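Sortase family protein (Streptococcus agalactiae, PDB 4D7W) is a class C sortase, a pilus-associated cysteine transpeptidase that probably takes part in assembling the type 2B pilus on the cell surface. Local coordinates at residues A[122-127]-A[182-187]; A[145-150]-A[187-192]. All coordinates share one frame; numbering follows the deposited sequence.

Contact 1 of 2, residues A[122-127]-A[182-187]; sequences SDLDKL and HRLLVR. With EDO (1,2-ethanediol), chain B.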
ATOM      1  N   SER A 122      -2.552  13.672  -5.308  1.00 44.70           N
ATOM      2  CA  SER A 122      -3.324  14.745  -5.960  1.00 46.17           C
ATOM      3  C   SER A 122      -3.986  14.314  -7.261  1.00 48.16           C
ATOM      4  O   SER A 122      -5.150  14.623  -7.511  1.00 47.55           O
ATOM      5  CB  SER A 122      -2.436  15.957  -6.256  1.00 48.03           C
ATOM      6  OG  SER A 122      -2.281  16.762  -5.110  1.00 48.11           O
ATOM      7  N   ASP A 123      -3.239  13.604  -8.095  1.00 46.99           N
ATOM      8  CA  ASP A 123      -3.718  13.311  -9.439  1.00 47.65           C
ATOM      9  C   ASP A 123      -4.314  11.917  -9.558  1.00 46.04           C
ATOM     10  O   ASP A 123      -4.395  11.366 -10.658  1.00 45.93           O
ATOM     11  CB  ASP A 123      -2.583  13.494 -10.450  1.00 49.78           C
ATOM     12  CG  ASP A 123      -2.170  14.950 -10.595  1.00 54.46           C
ATOM     13  OD1 ASP A 123      -3.036  15.833 -10.414  1.00 55.79           O
ATOM     14  OD2 ASP A 123      -0.982  15.213 -10.870  1.00 56.08           O
ATOM     15  N   LEU A 124      -4.744  11.354  -8.428  1.00 48.66           N
ATOM     16  CA  LEU A 124      -5.259   9.988  -8.414  1.00 42.39           C
ATOM     17  C   LEU A 124      -6.477   9.878  -9.326  1.00 43.09           C
ATOM     18  O   LEU A 124      -6.764   8.820  -9.882  1.00 41.95           O
ATOM     19  CB  LEU A 124      -5.613   9.547  -6.990  1.00 44.58           C
ATOM     20  CG  LEU A 124      -5.561   8.027  -6.824  1.00 42.40           C
ATOM     21  CD1 LEU A 124      -4.124   7.546  -6.977  1.00 45.66           C
ATOM     22  CD2 LEU A 124      -6.148   7.570  -5.497  1.00 37.37           C
ATOM     23  N   ASP A 125      -7.179  10.992  -9.503  1.00 43.80           N
ATOM     24  CA  ASP A 125      -8.356  10.986 -10.348  1.00 45.84           C
ATOM     25  C   ASP A 125      -8.013  10.814 -11.833  1.00 45.31           C
ATOM     26  O   ASP A 125      -8.898  10.582 -12.645  1.00 52.26           O
ATOM     27  CB  ASP A 125      -9.165  12.278 -10.138  1.00 49.44           C
ATOM     28  CG  ASP A 125      -8.362  13.535 -10.430  1.00 46.95           C
ATOM     29  OD1 ASP A 125      -7.144  13.568 -10.175  1.00 51.05           O
ATOM     30  OD2 ASP A 125      -8.957  14.504 -10.913  1.00 53.37           O
ATOM     31  N   LYS A 126      -6.744  10.939 -12.197  1.00 46.09           N
ATOM     32  CA  LYS A 126      -6.372  10.783 -13.604  1.00 47.23           C
ATOM     33  C   LYS A 126      -6.315   9.298 -14.007  1.00 51.25           C
ATOM     34  O   LYS A 126      -6.338   8.960 -15.193  1.00 46.71           O
ATOM     35  CB  LYS A 126      -5.030  11.466 -13.899  1.00 48.60           C
ATOM     36  CG  LYS A 126      -4.981  12.982 -13.633  1.00 51.17           C
ATOM     37  CD  LYS A 126      -5.944  13.754 -14.508  1.00 58.97           C
ATOM     38  CE  LYS A 126      -5.705  15.275 -14.418  1.00 65.97           C
ATOM     39  NZ  LYS A 126      -5.896  15.828 -13.041  1.00 68.32           N
ATOM     40  N   LEU A 127      -6.239   8.414 -13.015  1.00 44.29           N
ATOM     41  CA  LEU A 127      -6.195   6.977 -13.276  1.00 43.05           C
ATOM     42  C   LEU A 127      -7.503   6.450 -13.826  1.00 44.53           C
ATOM     43  O   LEU A 127      -8.587   6.901 -13.443  1.00 42.49           O
ATOM     44  CB  LEU A 127      -5.843   6.212 -12.008  1.00 41.29           C
ATOM     45  CG  LEU A 127      -4.437   6.466 -11.467  1.00 48.96           C
ATOM     46  CD1 LEU A 127      -4.168   5.599 -10.249  1.00 43.96           C
ATOM     47  CD2 LEU A 127      -3.419   6.185 -12.555  1.00 52.40           C
ATOM     48  N   HIS A 182     -15.499  13.305   0.662  1.00 47.37           N
ATOM     49  CA  HIS A 182     -15.608  11.911   0.255  1.00 44.36           C
ATOM     50  C   HIS A 182     -14.257  11.239   0.123  1.00 43.94           C
ATOM     51  O   HIS A 182     -13.213  11.874   0.270  1.00 40.87           O
ATOM     52  CB  HIS A 182     -16.344  11.803  -1.073  1.00 42.38           C
ATOM     53  CG  HIS A 182     -17.797  12.109  -0.966  1.00 51.08           C
ATOM     54  ND1 HIS A 182     -18.263  13.337  -0.551  1.00 55.91           N
ATOM     55  CD2 HIS A 182     -18.889  11.342  -1.189  1.00 56.74           C
ATOM     56  CE1 HIS A 182     -19.584  13.319  -0.538  1.00 61.32           C
ATOM     57  NE2 HIS A 182     -19.989  12.120  -0.918  1.00 61.58           N
ATOM     58  N   ARG A 183     -14.290   9.952  -0.193  1.00 41.83           N
ATOM     59  CA  ARG A 183     -13.065   9.217  -0.428  1.00 36.04           C
ATOM     60  C   ARG A 183     -13.094   8.663  -1.839  1.00 39.21           C
ATOM     61  O   ARG A 183     -14.089   8.059  -2.278  1.00 39.49           O
ATOM     62  CB  ARG A 183     -12.895   8.100   0.610  1.00 40.48           C
ATOM     63  CG  ARG A 183     -12.887   8.604   2.067  1.00 46.47           C
ATOM     64  CD  ARG A 183     -11.713   9.564   2.344  1.00 51.97           C
ATOM     65  NE  ARG A 183     -11.733  10.156   3.688  1.00 54.79           N
ATOM     66  CZ  ARG A 183     -12.079  11.418   3.966  1.00 57.68           C
ATOM     67  NH1 ARG A 183     -12.446  12.247   2.996  1.00 54.09           N
ATOM     68  NH2 ARG A 183     -12.057  11.857   5.220  1.00 59.79           N
ATOM     69  N   LEU A 184     -12.008   8.898  -2.560  1.00 35.39           N
ATOM     70  CA  LEU A 184     -11.818   8.304  -3.869  1.00 35.23           C
ATOM     71  C   LEU A 184     -11.082   6.965  -3.693  1.00 37.47           C
ATOM     72  O   LEU A 184      -9.992   6.932  -3.122  1.00 33.69           O
ATOM     73  CB  LEU A 184     -11.027   9.249  -4.776  1.00 35.16           C
ATOM     74  CG  LEU A 184     -10.683   8.686  -6.151  1.00 36.34           C
ATOM     75  CD1 LEU A 184     -11.959   8.423  -6.944  1.00 35.81           C
ATOM     76  CD2 LEU A 184      -9.757   9.630  -6.886  1.00 37.11           C
ATOM     77  N   LEU A 185     -11.685   5.876  -4.154  1.00 34.54           N
ATOM     78  CA  LEU A 185     -11.062   4.556  -4.032  1.00 35.16           C
ATOM     79  C   LEU A 185     -10.703   4.009  -5.398  1.00 33.79           C
ATOM     80  O   LEU A 185     -11.576   3.788  -6.219  1.00 42.81           O
ATOM     81  CB  LEU A 185     -11.988   3.563  -3.334  1.00 34.08           C
ATOM     82  CG  LEU A 185     -12.755   4.000  -2.092  1.00 38.86           C
ATOM     83  CD1 LEU A 185     -13.595   2.846  -1.574  1.00 35.88           C
ATOM     84  CD2 LEU A 185     -11.793   4.487  -1.039  1.00 33.87           C
ATOM     85  N   VAL A 186      -9.421   3.780  -5.643  1.00 33.67           N
ATOM     86  CA  VAL A 186      -9.000   3.236  -6.924  1.00 33.09           C
ATOM     87  C   VAL A 186      -8.509   1.803  -6.689  1.00 32.58           C
ATOM     88  O   VAL A 186      -7.387   1.607  -6.210  1.00 31.87           O
ATOM     89  CB  VAL A 186      -7.898   4.096  -7.568  1.00 32.84           C
ATOM     90  CG1 VAL A 186      -7.423   3.477  -8.876  1.00 32.90           C
ATOM     91  CG2 VAL A 186      -8.414   5.547  -7.804  1.00 35.53           C
ATOM     92  N   ARG A 187      -9.363   0.825  -6.987  1.00 33.00           N
ATOM     93  CA  ARG A 187      -9.019  -0.599  -6.814  1.00 34.89           C
ATOM     94  C   ARG A 187      -8.317  -1.188  -8.025  1.00 32.63           C
ATOM     95  O   ARG A 187      -8.747  -0.977  -9.160  1.00 33.83           O
ATOM     96  CB  ARG A 187     -10.268  -1.430  -6.525  1.00 33.17           C
ATOM     97  CG  ARG A 187      -9.978  -2.813  -5.956  1.00 32.78           C
ATOM     98  CD  ARG A 187     -11.265  -3.582  -5.761  1.00 33.43           C
ATOM     99  NE  ARG A 187     -11.787  -4.089  -7.033  1.00 36.02           N
ATOM    100  CZ  ARG A 187     -12.955  -4.714  -7.165  1.00 37.00           C
ATOM    101  NH1 ARG A 187     -13.730  -4.897  -6.105  1.00 35.05           N
ATOM    102  NH2 ARG A 187     -13.345  -5.157  -8.354  1.00 39.29           N
TER
HETATM  103  C1  EDO B1232     -14.747  -5.799  -1.801  1.00 40.61           C
HETATM  104  O1  EDO B1232     -14.792  -4.818  -0.762  1.00 42.63           O
HETATM  105  C2  EDO B1232     -13.481  -5.594  -2.621  1.00 40.57           C
HETATM  106  O2  EDO B1232     -13.603  -4.381  -3.354  1.00 41.35           O

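Contact 2 of 2, residues A[145-150]-A[187-192]; sequences QVDQIR and RGHRVP. With EDO (1,2-ethanediol), chain B.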
ATOM      1  N   GLN A 145      -3.494  -3.551 -11.590  1.00 33.98           N
ATOM      2  CA  GLN A 145      -4.169  -2.922 -12.721  1.00 34.77           C
ATOM      3  C   GLN A 145      -5.548  -2.411 -12.300  1.00 36.29           C
ATOM      4  O   GLN A 145      -6.337  -3.156 -11.708  1.00 35.99           O
ATOM      5  CB  GLN A 145      -4.283  -3.923 -13.876  1.00 36.46           C
ATOM      6  CG  GLN A 145      -5.227  -3.494 -14.956  1.00 39.75           C
ATOM      7  CD  GLN A 145      -5.382  -4.545 -16.015  1.00 46.25           C
ATOM      8  OE1 GLN A 145      -6.473  -5.050 -16.247  1.00 51.17           O
ATOM      9  NE2 GLN A 145      -4.288  -4.889 -16.663  1.00 44.98           N
ATOM     10  N   VAL A 146      -5.840  -1.144 -12.600  1.00 34.68           N
ATOM     11  CA  VAL A 146      -7.089  -0.555 -12.148  1.00 34.97           C
ATOM     12  C   VAL A 146      -8.258  -1.311 -12.732  1.00 39.38           C
ATOM     13  O   VAL A 146      -8.309  -1.534 -13.939  1.00 40.65           O
ATOM     14  CB  VAL A 146      -7.206   0.932 -12.547  1.00 34.29           C
ATOM     15  CG1 VAL A 146      -8.526   1.517 -12.050  1.00 43.44           C
ATOM     16  CG2 VAL A 146      -6.046   1.712 -11.982  1.00 32.75           C
ATOM     17  N   ASP A 147      -9.193  -1.720 -11.883  1.00 38.25           N
ATOM     18  CA  ASP A 147     -10.378  -2.398 -12.390  1.00 39.50           C
ATOM     19  C   ASP A 147     -11.652  -1.826 -11.804  1.00 41.82           C
ATOM     20  O   ASP A 147     -12.733  -2.206 -12.214  1.00 41.56           O
ATOM     21  CB  ASP A 147     -10.305  -3.914 -12.136  1.00 40.43           C
ATOM     22  CG  ASP A 147     -10.440  -4.308 -10.651  1.00 46.65           C
ATOM     23  OD1 ASP A 147     -10.842  -3.490  -9.799  1.00 44.60           O
ATOM     24  OD2 ASP A 147     -10.153  -5.488 -10.340  1.00 47.50           O
ATOM     25  N   GLN A 148     -11.529  -0.920 -10.836  1.00 38.35           N
ATOM     26  CA  GLN A 148     -12.725  -0.283 -10.271  1.00 43.03           C
ATOM     27  C   GLN A 148     -12.406   1.057  -9.610  1.00 39.13           C
ATOM     28  O   GLN A 148     -11.482   1.147  -8.799  1.00 41.31           O
ATOM     29  CB  GLN A 148     -13.387  -1.224  -9.250  1.00 40.63           C
ATOM     30  CG  GLN A 148     -14.707  -0.704  -8.691  1.00 45.76           C
ATOM     31  CD  GLN A 148     -15.284  -1.620  -7.629  1.00 50.35           C
ATOM     32  OE1 GLN A 148     -16.060  -2.529  -7.932  1.00 56.50           O
ATOM     33  NE2 GLN A 148     -14.905  -1.388  -6.375  1.00 40.60           N
ATOM     34  N   ILE A 149     -13.177   2.083  -9.935  1.00 42.41           N
ATOM     35  CA  ILE A 149     -12.993   3.402  -9.340  1.00 47.19           C
ATOM     36  C   ILE A 149     -14.291   3.868  -8.687  1.00 47.92           C
ATOM     37  O   ILE A 149     -15.304   3.982  -9.361  1.00 45.31           O
ATOM     38  CB  ILE A 149     -12.547   4.430 -10.396  1.00 48.40           C
ATOM     39  CG1 ILE A 149     -11.280   3.935 -11.103  1.00 49.82           C
ATOM     40  CG2 ILE A 149     -12.317   5.782  -9.745  1.00 40.64           C
ATOM     41  CD1 ILE A 149     -10.834   4.775 -12.274  1.00 47.72           C
ATOM     42  N   ARG A 150     -14.270   4.115  -7.376  1.00 43.30           N
ATOM     43  CA  ARG A 150     -15.486   4.513  -6.657  1.00 44.93           C
ATOM     44  C   ARG A 150     -15.246   5.715  -5.763  1.00 44.65           C
ATOM     45  O   ARG A 150     -14.176   5.851  -5.155  1.00 45.45           O
ATOM     46  CB  ARG A 150     -16.027   3.374  -5.782  1.00 47.40           C
ATOM     47  CG  ARG A 150     -16.389   2.095  -6.496  1.00 55.43           C
ATOM     48  CD  ARG A 150     -17.893   1.925  -6.568  1.00 61.81           C
ATOM     49  NE  ARG A 150     -18.273   0.648  -7.174  1.00 68.04           N
ATOM     50  CZ  ARG A 150     -18.181   0.376  -8.475  1.00 72.11           C
ATOM     51  NH1 ARG A 150     -17.706   1.291  -9.317  1.00 72.20           N
ATOM     52  NH2 ARG A 150     -18.552  -0.813  -8.937  1.00 75.23           N
ATOM     53  N   ARG A 187      -9.363   0.825  -6.987  1.00 33.00           N
ATOM     54  CA  ARG A 187      -9.019  -0.599  -6.814  1.00 34.89           C
ATOM     55  C   ARG A 187      -8.317  -1.188  -8.025  1.00 32.63           C
ATOM     56  O   ARG A 187      -8.747  -0.977  -9.160  1.00 33.83           O
ATOM     57  CB  ARG A 187     -10.268  -1.430  -6.525  1.00 33.17           C
ATOM     58  CG  ARG A 187      -9.978  -2.813  -5.956  1.00 32.78           C
ATOM     59  CD  ARG A 187     -11.265  -3.582  -5.761  1.00 33.43           C
ATOM     60  NE  ARG A 187     -11.787  -4.089  -7.033  1.00 36.02           N
ATOM     61  CZ  ARG A 187     -12.955  -4.714  -7.165  1.00 37.00           C
ATOM     62  NH1 ARG A 187     -13.730  -4.897  -6.105  1.00 35.05           N
ATOM     63  NH2 ARG A 187     -13.345  -5.157  -8.354  1.00 39.29           N
ATOM     64  N   GLY A 188      -7.249  -1.948  -7.785  1.00 31.99           N
ATOM     65  CA  GLY A 188      -6.586  -2.682  -8.846  1.00 32.05           C
ATOM     66  C   GLY A 188      -6.435  -4.147  -8.442  1.00 31.84           C
ATOM     67  O   GLY A 188      -6.499  -4.468  -7.256  1.00 33.96           O
ATOM     68  N   HIS A 189      -6.278  -5.037  -9.416  1.00 33.28           N
ATOM     69  CA  HIS A 189      -6.003  -6.443  -9.093  1.00 34.21           C
ATOM     70  C   HIS A 189      -4.617  -6.816  -9.568  1.00 37.10           C
ATOM     71  O   HIS A 189      -4.100  -6.209 -10.505  1.00 31.83           O
ATOM     72  CB  HIS A 189      -7.043  -7.379  -9.715  1.00 36.80           C
ATOM     73  CG  HIS A 189      -7.131  -7.289 -11.208  1.00 42.96           C
ATOM     74  ND1 HIS A 189      -8.059  -6.499 -11.853  1.00 43.33           N
ATOM     75  CD2 HIS A 189      -6.409  -7.893 -12.182  1.00 42.00           C
ATOM     76  CE1 HIS A 189      -7.908  -6.624 -13.161  1.00 44.19           C
ATOM     77  NE2 HIS A 189      -6.912  -7.462 -13.388  1.00 41.72           N
ATOM     78  N   ARG A 190      -4.023  -7.820  -8.920  1.00 36.37           N
ATOM     79  CA  ARG A 190      -2.704  -8.315  -9.287  1.00 31.93           C
ATOM     80  C   ARG A 190      -2.652  -8.821 -10.723  1.00 35.40           C
ATOM     81  O   ARG A 190      -3.495  -9.622 -11.140  1.00 38.66           O
ATOM     82  CB  ARG A 190      -2.285  -9.453  -8.356  1.00 31.24           C
ATOM     83  CG  ARG A 190      -0.847  -9.866  -8.539  1.00 31.92           C
ATOM     84  CD  ARG A 190       0.095  -9.023  -7.716  1.00 31.06           C
ATOM     85  NE  ARG A 190       1.397  -9.679  -7.670  1.00 33.39           N
ATOM     86  CZ  ARG A 190       1.722 -10.620  -6.789  1.00 36.14           C
ATOM     87  NH1 ARG A 190       0.849 -10.995  -5.855  1.00 32.59           N
ATOM     88  NH2 ARG A 190       2.930 -11.174  -6.826  1.00 36.10           N
ATOM     89  N   VAL A 191      -1.650  -8.366 -11.470  1.00 32.31           N
ATOM     90  CA  VAL A 191      -1.414  -8.853 -12.831  1.00 33.33           C
ATOM     91  C   VAL A 191       0.062  -9.202 -12.910  1.00 33.30           C
ATOM     92  O   VAL A 191       0.815  -8.801 -12.042  1.00 33.79           O
ATOM     93  CB  VAL A 191      -1.800  -7.797 -13.910  1.00 35.47           C
ATOM     94  CG1 VAL A 191      -3.280  -7.517 -13.860  1.00 35.96           C
ATOM     95  CG2 VAL A 191      -1.022  -6.502 -13.717  1.00 34.47           C
ATOM     96  N   PRO A 192       0.477  -9.979 -13.931  1.00 38.59           N
ATOM     97  CA  PRO A 192       1.900 -10.315 -14.100  1.00 38.21           C
ATOM     98  C   PRO A 192       2.778  -9.067 -14.296  1.00 38.18           C
ATOM     99  O   PRO A 192       2.315  -8.077 -14.872  1.00 34.00           O
ATOM    100  CB  PRO A 192       1.911 -11.193 -15.368  1.00 38.06           C
ATOM    101  CG  PRO A 192       0.551 -11.771 -15.442  1.00 38.77           C
ATOM    102  CD  PRO A 192      -0.380 -10.703 -14.884  1.00 38.17           C
TER
HETATM  103  C1  EDO B1232     -14.747  -5.799  -1.801  1.00 40.61           C
HETATM  104  O1  EDO B1232     -14.792  -4.818  -0.762  1.00 42.63           O
HETATM  105  C2  EDO B1232     -13.481  -5.594  -2.621  1.00 40.57           C
HETATM  106  O2  EDO B1232     -13.603  -4.381  -3.354  1.00 41.35           O
HETATM  107  O   HOH W   1      -6.387  -8.511 -15.937  1.00 37.81           O

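Contact 1 of 2, residues A[122-127]-A[182-187]
Leu124 sets its CB against CD2 of Leu184 and points its branched end at Val186; both partners project from the same face of strand 182-187 toward the loop. In the sortase beta-barrel this is a connection packing on the wall: residues 122-127, which follow strand 118-120 and include a short 3-10 turn, lie against one of the barrel strands. The site is buried between loop and strand, where leucine and valine fill it without polar groups that need partners, and no hydrogen bond crosses. Leu124 and Val186 meet tip to tip, with CD2 of Leu124 3.8 Å from CG2 of Val186. Having CG anti to the backbone N (chi1 -155°) directs the leucine's end at the valine. Leu184 CD2 instead slides under the backbone of the turn, 3.9 Å from Asp125 N, while Asp125 carries its carboxylate away from the strand. There Lys126 NZ forms long salt bridges to Asp123 OD1 and Asp125 OD1. The turn is closed by the backbone bond from Lys126 N to Asp123 O. Val186 meets Leu124 and Leu127 with separate methyls: Leu127 crosses it at about a right angle, its CD1 4.1 Å from Val186 CG1.

Contact 2 of 2, residues A[145-150]-A[187-192]
Strands 145-150 and 187-191 run antiparallel but twisted, at 135°, and a classic beta bulge shifts their register: Asp147 N and Gln148 N both donate to Arg187 O, the first at 2.9 Å. Gln145 and His189 form a hydrogen-bonded pair beyond the bulge. Between that pair and the bulge, Val146 faces Gly188 as a non-hydrogen-bonded pair; the glycine CA comes 2.9 Å from Gln145 O in a CA-H...O contact, and a CB there would clash with that oxygen, which is why glycine suits the position. The bulge turns Asp147 toward strand 187-191, where its carboxylate is shared by Arg187 and His189. Its OD1 receives Arg187 NE at 3.0 Å on the syn lone pair, as a salt bridge in the guanidinium plane, with a weaker bond from NH2. OD2 accepts a hydrogen bond from His189 ND1 at 2.8 Å, on the anti side and out of the carboxylate plane. This pairing of strands belongs to the wall of the sortase beta-barrel, and the polar row lies along one face of it. Gln148, extended beyond CG, stacks its amide, offset toward the rim, over one face of the Arg187 guanidinium, the planes 29° apart. Tyr168 of strand 167-175 adds a cation-pi contact to this arginine. A bend at chi3 (76°) carries the guanidinium alongside strand 145-150, and its NH1 bonds to O2 of an ethanediol probably left from crystallisation. His189 lies beside Gln145, and a water hydrogen-bonded to His189 NE2 (2.8 Å) donates a weak bond to Gln145 OE1. Farther along, Val191 CG1 packs on the aliphatic Gln145 CB, 3.7 Å away.

How the contacts relate
Both contacts use strand 182-191, and their ranges on it share Arg187, whose side chain bridges to the other segment only in contact 2. Contact 1 is a mostly buried packing of mainly aliphatic side chains between loop and strand, without a hydrogen bond between the segments; contact 2 is a partly buried strand pairing within the sheet, built from backbone bonds and a polar network. Their centres lie about 12 Å apart, and their segments alternate along the chain. Packing continues from one to the other through Val186, whose CG1 meets Val146 CG2 at 3.8 Å, and through Leu127 O beside Ile149 CD1. Aliphatic side chains thus lie beneath the loop, whereas charged and amide groups gather on the row formed by Asp147, Gln148, Arg187 and His189.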